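PDB 4CDB: listeriolysin O from Listeria monocytogenes, which binds cholesterol-containing host membranes, changes shape and assembles into an oligomeric pore that lyses the cell. Local coordinates for residues A[112-117]-A[130-135]; A[165-170]-A[212-217]; A[307-312]-A[319-324]; A[387-392]-A[443-448]; A[391-396]-A[420-425]. All coordinates share one frame; numbering follows the deposited sequence.

Contact 1 of 5, residues A[112-117]-A[130-135]; sequences DSLTLS and IVVKNA. With NA (sodium ion), chain L; NA (sodium ion), chain M.
L114 turns towards V132 and A135 because its chi1 of 51° sets CG between the backbone N and the carbonyl carbon, on the side of the opposing strand. From there its two methyls part company: CD1 lies alongside V132, 3.9 Å from V132 CB, while CD2 reaches the methyl of A135 at 3.6 Å. V132, with CG1 anti to its backbone N (chi1 -177°), holds out its other methyl, CG2, 3.9 Å from L116 CD1, and I130 CG2 touches L116 CB more loosely. I130, V132, L114 and L116 thus share one face of an antiparallel beta hairpin, and V140, A143 and L147 of helix 137-152 pack against it; T115 and V131 lie on the other face. Two pairs of backbone bonds hold the strands, L114 with V132 and L116 with I130, and the one from V132 N to L114 O (2.9 Å) is nearly straight, at 173°. On the D112 side of L114 the regular pairing ends, and A135 N gives D112 O only a weak bond of 3.3 Å. After K133 the chain turns, keeping A135 against L114 and D112, and meets two sodium ions: N134 OD1 binds one at 2.5 Å, in a site that also includes R111, and A135 O, with Y88 OH and a water, binds the second. The chemistry therefore changes along the hairpin, from apolar, regularly bonded strands beneath a helix to a polar end where N134 OD1 and A135 O bind sodium.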
# COMPACT_ATOMS: atom_id res chain seq x y z
N ASP A 112 5.21 25.76 -30.83
CA ASP A 112 4.76 25.55 -32.20
C ASP A 112 3.52 24.65 -32.16
O ASP A 112 2.74 24.71 -31.21
CB ASP A 112 5.87 24.92 -33.04
CG ASP A 112 5.73 25.22 -34.53
OD1 ASP A 112 4.60 25.48 -35.00
OD2 ASP A 112 6.76 25.19 -35.24
N SER A 113 3.35 23.81 -33.17
CA SER A 113 2.17 22.95 -33.25
C SER A 113 2.45 21.53 -32.80
O SER A 113 3.60 21.08 -32.80
CB SER A 113 1.61 22.94 -34.68
OG SER A 113 2.56 22.40 -35.58
N LEU A 114 1.40 20.83 -32.39
CA LEU A 114 1.48 19.40 -32.08
C LEU A 114 0.17 18.69 -32.41
O LEU A 114 -0.87 19.34 -32.59
CB LEU A 114 1.87 19.17 -30.61
CG LEU A 114 1.12 19.86 -29.46
CD1 LEU A 114 -0.29 19.33 -29.26
CD2 LEU A 114 1.92 19.73 -28.18
N THR A 115 0.22 17.37 -32.51
CA THR A 115 -0.99 16.59 -32.75
C THR A 115 -1.36 15.80 -31.51
O THR A 115 -0.54 15.05 -30.97
CB THR A 115 -0.83 15.62 -33.94
OG1 THR A 115 -0.51 16.36 -35.12
CG2 THR A 115 -2.11 14.84 -34.17
N LEU A 116 -2.59 15.97 -31.04
CA LEU A 116 -3.11 15.20 -29.92
C LEU A 116 -3.94 14.03 -30.42
O LEU A 116 -4.63 14.13 -31.44
CB LEU A 116 -3.97 16.08 -29.01
CG LEU A 116 -3.23 17.18 -28.24
CD1 LEU A 116 -4.21 17.99 -27.41
CD2 LEU A 116 -2.14 16.57 -27.36
N SER A 117 -3.87 12.91 -29.71
CA SER A 117 -4.64 11.73 -30.05
C SER A 117 -5.26 11.10 -28.81
O SER A 117 -4.63 11.07 -27.74
CB SER A 117 -3.76 10.71 -30.79
OG SER A 117 -4.45 9.49 -30.98
N ILE A 130 -6.26 15.52 -33.52
CA ILE A 130 -6.53 16.94 -33.76
C ILE A 130 -5.25 17.76 -33.65
O ILE A 130 -4.42 17.53 -32.77
CB ILE A 130 -7.63 17.48 -32.80
CG1 ILE A 130 -7.95 18.95 -33.13
CG2 ILE A 130 -7.21 17.32 -31.35
CD1 ILE A 130 -9.06 19.53 -32.27
N VAL A 131 -5.08 18.71 -34.57
CA VAL A 131 -3.90 19.57 -34.57
C VAL A 131 -4.11 20.79 -33.68
O VAL A 131 -5.13 21.48 -33.79
CB VAL A 131 -3.55 20.03 -36.00
CG1 VAL A 131 -2.31 20.91 -35.99
CG2 VAL A 131 -3.34 18.83 -36.91
N VAL A 132 -3.15 21.06 -32.80
CA VAL A 132 -3.16 22.26 -31.99
C VAL A 132 -2.07 23.19 -32.50
O VAL A 132 -0.89 22.86 -32.43
CB VAL A 132 -2.87 21.94 -30.51
CG1 VAL A 132 -2.96 23.21 -29.67
CG2 VAL A 132 -3.84 20.89 -30.00
N LYS A 133 -2.47 24.35 -33.02
CA LYS A 133 -1.53 25.28 -33.65
C LYS A 133 -0.54 25.90 -32.65
O LYS A 133 0.67 25.87 -32.86
CB LYS A 133 -2.28 26.38 -34.41
CG LYS A 133 -2.32 26.17 -35.92
CD LYS A 133 -2.66 24.72 -36.27
CE LYS A 133 -2.67 24.51 -37.77
NZ LYS A 133 -3.79 25.24 -38.42
N ASN A 134 -1.07 26.47 -31.57
CA ASN A 134 -0.23 27.00 -30.51
C ASN A 134 -0.48 26.25 -29.20
O ASN A 134 -1.47 26.48 -28.51
CB ASN A 134 -0.49 28.50 -30.31
CG ASN A 134 0.46 29.12 -29.31
OD1 ASN A 134 1.54 28.59 -29.04
ND2 ASN A 134 0.07 30.26 -28.75
N ALA A 135 0.45 25.35 -28.87
CA ALA A 135 0.25 24.42 -27.76
C ALA A 135 0.40 25.04 -26.37
O ALA A 135 1.28 24.66 -25.61
CB ALA A 135 1.20 23.24 -27.91
NA NA L . 3.12 29.58 -27.36
NA NA M . 2.77 24.99 -23.15
O HOH W 1 5.56 24.47 -22.30

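Contact 2 of 5, residues A[165-170]-A[212-217]; sequences KIDYDD and SFKQIY. With NA (sodium ion), chain F.
K214 and D167 face each other as a hydrogen-bonded pair, and the lysine can be traced from its root outward. Its CB rests 3.6 Å from D167 CB and close to D167 O; CG still lies beside that carbonyl oxygen, and CD passes D167 CB at 4.1 Å. The chain then bends at its last torsion (chi4 66°), which turns NZ towards two waters. One, 3.1 Å from K214 NZ, donates to D167 O and also bonds S212 OG; the other, 2.9 Å from K214 NZ, donates to D167 OD2. This second water links the two charged atoms, K214 NZ and D167 OD2, which stand 5.1 Å apart. Q78 and Q263 are further acceptors for the ammonium. On the opposite face Y168 and F213 meet edge to edge, CD1 to CD1 at 3.7 Å, while I166 CG2 reaches F213 CE1. Six backbone bonds join the strands, and at the far end D169 OD1 binds a sodium ion at 2.5 Å. The two strands run antiparallel in the large twisted sheet at the heart of the cholesterol-dependent cytolysin fold, with the helices of residues 176-205 between them in sequence; these hold two of the segments that become transmembrane strands in the pore.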
# COMPACT_ATOMS: atom_id res chain seq x y z
N LYS A 165 -9.93 1.52 -17.54
CA LYS A 165 -8.68 0.81 -17.33
C LYS A 165 -8.29 0.92 -15.86
O LYS A 165 -8.19 2.02 -15.32
CB LYS A 165 -7.58 1.40 -18.21
CG LYS A 165 -6.18 0.88 -17.90
CD LYS A 165 -5.13 1.58 -18.74
CE LYS A 165 -3.73 1.15 -18.33
NZ LYS A 165 -2.68 1.83 -19.14
N ILE A 166 -8.08 -0.21 -15.20
CA ILE A 166 -7.75 -0.22 -13.78
C ILE A 166 -6.25 -0.22 -13.51
O ILE A 166 -5.53 -1.12 -13.95
CB ILE A 166 -8.41 -1.40 -13.03
CG1 ILE A 166 -9.90 -1.16 -12.82
CG2 ILE A 166 -7.75 -1.61 -11.68
CD1 ILE A 166 -10.76 -1.62 -13.96
N ASP A 167 -5.78 0.79 -12.79
CA ASP A 167 -4.41 0.83 -12.30
C ASP A 167 -4.45 0.74 -10.77
O ASP A 167 -4.92 1.65 -10.10
CB ASP A 167 -3.72 2.12 -12.74
CG ASP A 167 -2.21 2.03 -12.69
OD1 ASP A 167 -1.69 1.18 -11.93
OD2 ASP A 167 -1.54 2.80 -13.41
N TYR A 168 -3.95 -0.38 -10.23
CA TYR A 168 -4.11 -0.69 -8.81
C TYR A 168 -2.77 -0.90 -8.10
O TYR A 168 -1.88 -1.56 -8.62
CB TYR A 168 -4.98 -1.95 -8.66
CG TYR A 168 -5.24 -2.38 -7.24
CD1 TYR A 168 -6.28 -1.83 -6.51
CD2 TYR A 168 -4.45 -3.34 -6.63
CE1 TYR A 168 -6.52 -2.23 -5.21
CE2 TYR A 168 -4.68 -3.75 -5.33
CZ TYR A 168 -5.72 -3.18 -4.62
OH TYR A 168 -5.96 -3.58 -3.33
N ASP A 169 -2.66 -0.33 -6.90
CA ASP A 169 -1.44 -0.44 -6.09
C ASP A 169 -1.78 -0.49 -4.60
O ASP A 169 -2.56 0.33 -4.12
CB ASP A 169 -0.51 0.75 -6.36
CG ASP A 169 0.60 0.41 -7.32
OD1 ASP A 169 1.11 -0.73 -7.26
OD2 ASP A 169 0.98 1.28 -8.14
N ASP A 170 -1.19 -1.44 -3.89
CA ASP A 170 -1.40 -1.57 -2.45
C ASP A 170 -0.11 -1.89 -1.69
O ASP A 170 0.80 -2.51 -2.24
CB ASP A 170 -2.48 -2.62 -2.14
CG ASP A 170 -2.18 -3.97 -2.77
OD1 ASP A 170 -1.08 -4.16 -3.33
OD2 ASP A 170 -3.06 -4.86 -2.70
N SER A 212 -3.98 2.55 -3.72
CA SER A 212 -4.22 3.51 -4.80
C SER A 212 -5.05 2.84 -5.89
O SER A 212 -4.61 1.88 -6.52
CB SER A 212 -2.89 4.01 -5.37
OG SER A 212 -3.10 5.04 -6.33
N PHE A 213 -6.26 3.34 -6.11
CA PHE A 213 -7.18 2.74 -7.07
C PHE A 213 -7.51 3.72 -8.20
O PHE A 213 -8.27 4.67 -8.02
CB PHE A 213 -8.46 2.28 -6.36
CG PHE A 213 -9.42 1.53 -7.25
CD1 PHE A 213 -9.11 0.25 -7.70
CD2 PHE A 213 -10.63 2.09 -7.62
CE1 PHE A 213 -9.99 -0.45 -8.52
CE2 PHE A 213 -11.52 1.39 -8.43
CZ PHE A 213 -11.20 0.13 -8.88
N LYS A 214 -6.92 3.49 -9.37
CA LYS A 214 -7.14 4.36 -10.52
C LYS A 214 -8.12 3.75 -11.52
O LYS A 214 -7.98 2.60 -11.93
CB LYS A 214 -5.82 4.68 -11.24
CG LYS A 214 -4.86 5.56 -10.46
CD LYS A 214 -3.71 6.03 -11.35
CE LYS A 214 -2.72 6.90 -10.59
NZ LYS A 214 -2.00 6.15 -9.53
N GLN A 215 -9.12 4.55 -11.90
CA GLN A 215 -10.02 4.19 -12.99
C GLN A 215 -9.79 5.15 -14.16
O GLN A 215 -10.26 6.29 -14.14
CB GLN A 215 -11.47 4.22 -12.52
CG GLN A 215 -11.82 3.11 -11.53
CD GLN A 215 -13.11 3.37 -10.78
OE1 GLN A 215 -13.42 4.51 -10.44
NE2 GLN A 215 -13.86 2.30 -10.51
N ILE A 216 -9.05 4.69 -15.16
CA ILE A 216 -8.68 5.53 -16.29
C ILE A 216 -9.70 5.40 -17.43
O ILE A 216 -9.89 4.31 -17.98
CB ILE A 216 -7.28 5.17 -16.81
CG1 ILE A 216 -6.27 5.21 -15.67
CG2 ILE A 216 -6.87 6.11 -17.94
CD1 ILE A 216 -4.91 4.62 -16.02
N TYR A 217 -10.34 6.51 -17.78
CA TYR A 217 -11.36 6.51 -18.81
C TYR A 217 -10.75 6.64 -20.20
O TYR A 217 -11.24 6.04 -21.16
CB TYR A 217 -12.35 7.65 -18.57
CG TYR A 217 -13.05 7.57 -17.23
CD1 TYR A 217 -13.34 6.35 -16.64
CD2 TYR A 217 -13.41 8.73 -16.55
CE1 TYR A 217 -13.97 6.27 -15.42
CE2 TYR A 217 -14.05 8.66 -15.32
CZ TYR A 217 -14.32 7.43 -14.76
OH TYR A 217 -14.96 7.36 -13.54
NA NA F . 0.89 -2.45 -5.42
O HOH W 2 -2.90 3.22 -8.85
O HOH W 3 -0.16 5.06 -11.52

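Contact 3 of 5, residues A[307-312]-A[319-324]; sequences AVIYGG and QIIDGN. With NA (sodium ion), chain T.
A307 opens the contact with two backbone bonds to I321: its N reaches I321 O at 2.7 Å, and I321 N returns a bond to A307 O. The same carbonyl also receives the CA-H of I320, whose CA lies 3.2 Å away. V308 follows, its CA approaching Q319 O between the strands. Its side chain lies on the other face of the sheet and packs on S193 and L194 of helix 187-194. I309 makes the next backbone pair, with Q319; the bond from Q319 N to I309 O, at 3.2 Å, arrives on a lone pair of the carbonyl oxygen. The side chain of I309 lies beside that of Q319, CB to CB at 4.0 Å. CG1 stands anti to the carbonyl carbon (chi1 -48°), and from it CD1 extends to I321 CD1, also 4.0 Å away. Y310 turns to the V308 face, and its OH binds a sodium ion at 2.5 Å, in the plane of the ring. Across this hairpin the link is thus four backbone bonds and a few methyl contacts, with neither salt bridge nor side-chain hydrogen bond. Such pairing is consistent with strand 319-324 screening the edge of strand 303-310 in the monomer, as in related cytolysins, where it moves aside on oligomerisation.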
# COMPACT_ATOMS: atom_id res chain seq x y z
N ALA A 307 -11.29 7.01 2.87
CA ALA A 307 -11.17 7.13 1.43
C ALA A 307 -11.07 8.58 0.96
O ALA A 307 -11.86 9.43 1.38
CB ALA A 307 -12.35 6.44 0.75
N VAL A 308 -10.10 8.84 0.10
CA VAL A 308 -9.98 10.13 -0.57
C VAL A 308 -10.22 9.93 -2.06
O VAL A 308 -9.52 9.15 -2.71
CB VAL A 308 -8.59 10.75 -0.35
CG1 VAL A 308 -8.49 12.10 -1.04
CG2 VAL A 308 -8.30 10.89 1.13
N ILE A 309 -11.21 10.63 -2.61
CA ILE A 309 -11.63 10.40 -3.99
C ILE A 309 -11.44 11.64 -4.86
O ILE A 309 -11.94 12.72 -4.54
CB ILE A 309 -13.12 9.97 -4.04
CG1 ILE A 309 -13.39 8.87 -3.02
CG2 ILE A 309 -13.50 9.53 -5.45
CD1 ILE A 309 -14.85 8.45 -2.95
N TYR A 310 -10.72 11.48 -5.97
CA TYR A 310 -10.53 12.56 -6.94
C TYR A 310 -11.17 12.20 -8.28
O TYR A 310 -11.12 11.05 -8.71
CB TYR A 310 -9.04 12.85 -7.16
CG TYR A 310 -8.26 13.13 -5.90
CD1 TYR A 310 -8.61 14.17 -5.06
CD2 TYR A 310 -7.15 12.36 -5.57
CE1 TYR A 310 -7.88 14.44 -3.91
CE2 TYR A 310 -6.42 12.62 -4.43
CZ TYR A 310 -6.79 13.66 -3.60
OH TYR A 310 -6.06 13.91 -2.46
N GLY A 311 -11.76 13.19 -8.94
CA GLY A 311 -12.35 12.99 -10.26
C GLY A 311 -13.56 12.07 -10.26
O GLY A 311 -13.89 11.47 -11.29
N GLY A 312 -14.22 11.95 -9.12
CA GLY A 312 -15.38 11.10 -9.00
C GLY A 312 -16.68 11.86 -9.17
O GLY A 312 -17.76 11.27 -9.17
N GLN A 319 -13.97 14.09 -2.50
CA GLN A 319 -14.77 13.38 -1.50
C GLN A 319 -13.91 12.65 -0.48
O GLN A 319 -12.96 11.95 -0.85
CB GLN A 319 -15.73 12.39 -2.17
CG GLN A 319 -17.13 12.94 -2.41
CD GLN A 319 -18.19 11.86 -2.41
OE1 GLN A 319 -19.02 11.78 -1.50
NE2 GLN A 319 -18.17 11.01 -3.43
N ILE A 320 -14.26 12.80 0.79
CA ILE A 320 -13.59 12.07 1.86
C ILE A 320 -14.60 11.24 2.66
O ILE A 320 -15.60 11.78 3.15
CB ILE A 320 -12.81 13.01 2.80
CG1 ILE A 320 -11.74 13.77 2.02
CG2 ILE A 320 -12.18 12.23 3.94
CD1 ILE A 320 -10.85 14.64 2.88
N ILE A 321 -14.35 9.95 2.78
CA ILE A 321 -15.28 9.04 3.43
C ILE A 321 -14.61 8.18 4.50
O ILE A 321 -13.56 7.59 4.26
CB ILE A 321 -15.96 8.10 2.40
CG1 ILE A 321 -16.69 8.91 1.33
CG2 ILE A 321 -16.91 7.14 3.09
CD1 ILE A 321 -17.30 8.07 0.23
N ASP A 322 -15.22 8.14 5.68
CA ASP A 322 -14.79 7.24 6.75
C ASP A 322 -15.85 6.16 6.94
O ASP A 322 -17.01 6.36 6.59
CB ASP A 322 -14.58 8.01 8.05
CG ASP A 322 -13.58 9.14 7.91
OD1 ASP A 322 -12.36 8.88 8.05
OD2 ASP A 322 -14.00 10.29 7.67
N GLY A 323 -15.46 5.03 7.51
CA GLY A 323 -16.40 3.95 7.75
C GLY A 323 -15.76 2.63 8.12
O GLY A 323 -14.56 2.56 8.37
N ASN A 324 -16.57 1.57 8.14
CA ASN A 324 -16.10 0.24 8.48
C ASN A 324 -15.80 -0.59 7.23
O ASN A 324 -16.45 -0.42 6.20
CB ASN A 324 -17.14 -0.48 9.35
CG ASN A 324 -17.66 0.40 10.48
OD1 ASN A 324 -16.93 1.21 11.03
ND2 ASN A 324 -18.94 0.24 10.80
NA NA T . -6.53 16.01 -1.15
O HOH W 4 -4.69 16.13 1.20

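Contact 4 of 5, residues A[387-392]-A[443-448]; sequences GGYVAQ and AKECTG. With ACT (acetate ion), chain B.
The ring of Y389 is sandwiched between G387 CA on one face and the side chain of E445 on the other. The stack lies at the membrane-facing end of the C-terminal beta-sandwich domain, where strand 391-402 meets strand 436-449 as it enters the conserved undecapeptide at E445. E445 CB makes a CH-pi contact, 3.7 Å from the ring centroid and 23° off the normal, displaced towards CD1. Beyond it the glutamate bends at chi2, so that its carboxylate stacks over the same ring with the two planes 28° apart; OE1 comes 3.8 Å from Y389 CG and is buried without a polar partner in the model, which may favour its protonation. At the rim, Y389 OH bonds W474 O. T477 of the cholesterol-binding motif packs on both Y389 and E445, which puts the stack next to that motif. Three backbone bonds tie the antiparallel strands: C446 N to V390 O, nearly straight at 166°, and a reciprocal pair between Q392 and K444. On the face opposite E445 the side chains of Q392 and K444 run alongside each other, Q392 OE1 lying 3.7 Å from K444 CE. A water donates to Q392 OE1 and to an acetate, probably from the crystallisation liquor, and is only weakly held by K444 NZ. The acetate itself accepts from K444 NZ at 2.6 Å; the same lysine makes a cation-pi contact with W454 of the undecapeptide, and Q392 NE2 bonds S421 OG. V390 CB and C446 CB touch nearby, 4.1 Å apart.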
# COMPACT_ATOMS: atom_id res chain seq x y z
N GLY A 387 -12.29 -37.10 43.94
CA GLY A 387 -12.11 -38.53 44.09
C GLY A 387 -12.06 -38.96 45.54
O GLY A 387 -11.70 -38.18 46.41
N GLY A 388 -12.42 -40.22 45.79
CA GLY A 388 -12.38 -40.77 47.13
C GLY A 388 -10.99 -41.25 47.50
O GLY A 388 -10.80 -42.40 47.88
N TYR A 389 -10.01 -40.35 47.38
CA TYR A 389 -8.62 -40.69 47.66
C TYR A 389 -7.76 -39.46 47.93
O TYR A 389 -8.21 -38.33 47.74
CB TYR A 389 -8.03 -41.50 46.50
CG TYR A 389 -8.34 -40.93 45.12
CD1 TYR A 389 -7.79 -39.73 44.70
CD2 TYR A 389 -9.16 -41.62 44.24
CE1 TYR A 389 -8.06 -39.21 43.44
CE2 TYR A 389 -9.44 -41.12 42.97
CZ TYR A 389 -8.89 -39.91 42.58
OH TYR A 389 -9.16 -39.40 41.33
N VAL A 390 -6.53 -39.70 48.38
CA VAL A 390 -5.56 -38.63 48.52
C VAL A 390 -4.87 -38.43 47.17
O VAL A 390 -4.41 -39.40 46.56
CB VAL A 390 -4.49 -38.95 49.58
CG1 VAL A 390 -3.48 -37.82 49.68
CG2 VAL A 390 -5.13 -39.21 50.94
N ALA A 391 -4.80 -37.19 46.71
CA ALA A 391 -4.18 -36.90 45.42
C ALA A 391 -3.02 -35.92 45.54
O ALA A 391 -2.99 -35.07 46.43
CB ALA A 391 -5.22 -36.35 44.45
N GLN A 392 -2.05 -36.05 44.64
CA GLN A 392 -0.96 -35.09 44.53
C GLN A 392 -0.78 -34.69 43.07
O GLN A 392 -0.74 -35.54 42.18
CB GLN A 392 0.35 -35.67 45.08
CG GLN A 392 0.42 -35.73 46.60
CD GLN A 392 1.81 -36.06 47.11
OE1 GLN A 392 2.79 -36.01 46.36
NE2 GLN A 392 1.90 -36.41 48.39
N ALA A 443 -0.89 -36.03 37.69
CA ALA A 443 -1.65 -36.28 38.91
C ALA A 443 -1.58 -37.75 39.30
O ALA A 443 -1.70 -38.63 38.44
CB ALA A 443 -3.10 -35.84 38.74
N LYS A 444 -1.39 -38.01 40.59
CA LYS A 444 -1.38 -39.37 41.11
C LYS A 444 -2.26 -39.49 42.35
O LYS A 444 -2.56 -38.49 43.02
CB LYS A 444 0.05 -39.82 41.44
CG LYS A 444 0.74 -38.98 42.51
CD LYS A 444 2.16 -39.47 42.75
CE LYS A 444 2.85 -38.65 43.84
NZ LYS A 444 4.25 -39.09 44.08
N GLU A 445 -2.68 -40.71 42.66
CA GLU A 445 -3.55 -40.94 43.81
C GLU A 445 -3.04 -42.08 44.67
O GLU A 445 -2.53 -43.08 44.16
CB GLU A 445 -4.99 -41.20 43.36
CG GLU A 445 -5.15 -42.37 42.39
CD GLU A 445 -5.65 -43.63 43.07
OE1 GLU A 445 -5.76 -43.66 44.31
OE2 GLU A 445 -5.94 -44.61 42.34
N CYS A 446 -3.17 -41.93 45.99
CA CYS A 446 -2.72 -42.95 46.92
C CYS A 446 -3.71 -44.12 47.02
O CYS A 446 -4.83 -43.95 47.51
CB CYS A 446 -2.48 -42.34 48.31
SG CYS A 446 -1.81 -43.50 49.52
N THR A 447 -3.30 -45.29 46.56
CA THR A 447 -4.16 -46.47 46.59
C THR A 447 -4.09 -47.19 47.93
O THR A 447 -5.05 -47.83 48.35
CB THR A 447 -3.78 -47.47 45.48
OG1 THR A 447 -2.52 -48.08 45.78
CG2 THR A 447 -3.71 -46.78 44.13
N GLY A 448 -2.94 -47.10 48.59
CA GLY A 448 -2.75 -47.74 49.88
C GLY A 448 -2.25 -49.17 49.78
O GLY A 448 -2.04 -49.83 50.80
C ACT B . 5.36 -39.56 47.50
O ACT B . 4.98 -38.79 46.60
OXT ACT B . 5.84 -40.69 47.26
CH3 ACT B . 5.20 -39.13 48.93
O HOH W 5 -6.02 -42.45 49.19
O HOH W 6 5.76 -36.43 45.73

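Contact 5 of 5, residues A[391-396]-A[420-425]; sequences AQFNIS and KSKLAH
A single antiparallel bridge, A391 with K422, fastens the loop between strands 408-414 and 426-432 to the margin of strand 391-402, at the point where the beta-sandwich chain passes from one sheet to the other. The bridge is a reciprocal pair: K422 N gives to A391 O at 2.7 Å, and A391 N gives to K422 O at 3.0 Å. The CA-H of S421 leans on the same A391 oxygen. Next to it Q392 lays CG against K420 O, 3.6 Å away, and its extended chain carries the amide to S421. There NE2 donates to S421 OG at 2.9 Å and 161°, the hydroxyl oxygen lying close to the amide plane; the bond fixes which end of the amide faces the serine. K422, with CG anti to its carbonyl carbon (chi1 -57°), brings CG to the edge of the F393 ring, 4.3 Å from CE1, before bending at chi2. Its NZ then goes to E417 in a salt bridge. F393 itself packs on I383 and H385 of the facing sheet, and its backbone N gives to a water 2.8 Å away. F393 and I395 also make backbone bonds to N419 and W415. The seam is thus polar and largely backbone-made, set between an aromatic buried in the sandwich and lysines directed outward, so its order probably rests on hydrogen bonds more than on apolar packing.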
# COMPACT_ATOMS: atom_id res chain seq x y z
N ALA A 391 -4.80 -37.19 46.71
CA ALA A 391 -4.18 -36.90 45.42
C ALA A 391 -3.02 -35.92 45.54
O ALA A 391 -2.99 -35.07 46.43
CB ALA A 391 -5.22 -36.35 44.45
N GLN A 392 -2.05 -36.05 44.64
CA GLN A 392 -0.96 -35.09 44.53
C GLN A 392 -0.78 -34.69 43.07
O GLN A 392 -0.74 -35.54 42.18
CB GLN A 392 0.35 -35.67 45.08
CG GLN A 392 0.42 -35.73 46.60
CD GLN A 392 1.81 -36.06 47.11
OE1 GLN A 392 2.79 -36.01 46.36
NE2 GLN A 392 1.90 -36.41 48.39
N PHE A 393 -0.66 -33.38 42.83
CA PHE A 393 -0.49 -32.87 41.48
C PHE A 393 0.93 -32.40 41.24
O PHE A 393 1.64 -32.00 42.16
CB PHE A 393 -1.45 -31.70 41.23
CG PHE A 393 -2.90 -32.06 41.40
CD1 PHE A 393 -3.51 -31.97 42.64
CD2 PHE A 393 -3.65 -32.50 40.32
CE1 PHE A 393 -4.84 -32.30 42.81
CE2 PHE A 393 -4.98 -32.84 40.48
CZ PHE A 393 -5.58 -32.74 41.73
N ASN A 394 1.35 -32.47 39.98
CA ASN A 394 2.59 -31.85 39.56
C ASN A 394 2.39 -31.13 38.24
O ASN A 394 2.33 -31.75 37.18
CB ASN A 394 3.72 -32.88 39.45
CG ASN A 394 5.08 -32.24 39.31
OD1 ASN A 394 5.47 -31.82 38.23
ND2 ASN A 394 5.80 -32.15 40.42
N ILE A 395 2.27 -29.81 38.31
CA ILE A 395 2.01 -29.02 37.11
C ILE A 395 3.13 -28.00 36.89
O ILE A 395 3.45 -27.22 37.78
CB ILE A 395 0.65 -28.31 37.20
CG1 ILE A 395 -0.46 -29.34 37.44
CG2 ILE A 395 0.38 -27.52 35.93
CD1 ILE A 395 -1.84 -28.76 37.51
N SER A 396 3.72 -28.03 35.70
CA SER A 396 4.83 -27.15 35.36
C SER A 396 4.66 -26.56 33.97
O SER A 396 3.86 -27.05 33.17
CB SER A 396 6.16 -27.91 35.45
OG SER A 396 6.18 -29.01 34.55
N LYS A 420 1.84 -31.76 46.94
CA LYS A 420 1.13 -31.62 48.20
C LYS A 420 -0.13 -32.49 48.20
O LYS A 420 -0.92 -32.45 47.26
CB LYS A 420 0.76 -30.16 48.47
CG LYS A 420 1.96 -29.24 48.63
CD LYS A 420 1.52 -27.81 48.92
CE LYS A 420 2.70 -26.87 49.06
NZ LYS A 420 2.28 -25.47 49.35
N SER A 421 -0.32 -33.26 49.27
CA SER A 421 -1.48 -34.14 49.37
C SER A 421 -2.79 -33.36 49.50
O SER A 421 -2.95 -32.52 50.39
CB SER A 421 -1.32 -35.09 50.55
OG SER A 421 -0.25 -35.99 50.29
N LYS A 422 -3.74 -33.66 48.62
CA LYS A 422 -5.00 -32.94 48.59
C LYS A 422 -6.17 -33.89 48.77
O LYS A 422 -6.21 -34.96 48.16
CB LYS A 422 -5.16 -32.20 47.26
CG LYS A 422 -4.03 -31.22 46.94
CD LYS A 422 -3.99 -30.07 47.94
CE LYS A 422 -2.91 -29.05 47.57
NZ LYS A 422 -2.86 -27.93 48.55
N LEU A 423 -7.13 -33.50 49.60
CA LEU A 423 -8.35 -34.27 49.80
C LEU A 423 -9.51 -33.62 49.06
O LEU A 423 -9.53 -32.40 48.87
CB LEU A 423 -8.69 -34.37 51.29
CG LEU A 423 -7.71 -35.08 52.22
CD1 LEU A 423 -8.27 -35.17 53.63
CD2 LEU A 423 -7.40 -36.47 51.69
N ALA A 424 -10.47 -34.43 48.63
CA ALA A 424 -11.70 -33.90 48.04
C ALA A 424 -12.49 -33.21 49.15
O ALA A 424 -12.46 -33.67 50.29
CB ALA A 424 -12.51 -35.02 47.42
N HIS A 425 -13.20 -32.13 48.83
CA HIS A 425 -13.31 -31.60 47.48
C HIS A 425 -12.31 -30.46 47.28
O HIS A 425 -12.37 -29.45 47.98
CB HIS A 425 -14.73 -31.11 47.22
CG HIS A 425 -14.96 -30.60 45.83
ND1 HIS A 425 -15.51 -29.36 45.58
CD2 HIS A 425 -14.72 -31.15 44.62
CE1 HIS A 425 -15.60 -29.17 44.28
NE2 HIS A 425 -15.13 -30.25 43.67
O HOH W 7 -0.69 -31.54 44.89

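In the fold
Contacts 1, 2 and 3 belong to one large antiparallel sheet: strand 207-222 of contact 2 neighbours strand 114-118 of contact 1, and contact 3 lies about 15 Å from contact 2, centre to centre. Contacts 4 and 5 sit in the beta sandwich at the other end of the molecule, about 98 and 93 Å from contact 1 between centres, and hold opposite edges of strand 391-402, sharing A391 and Q392. Contact 1 has the most buried touching residues, six of eleven; contact 4 has none fully exposed, and contact 5 is evenly divided. Contact 1 packs leucine and valine side chains under a helix; contact 2 is bridged by water; contact 3 adds only a few methyl contacts to its backbone pairing; contact 4 adds a ring stack, and contact 5 is a short polar seam.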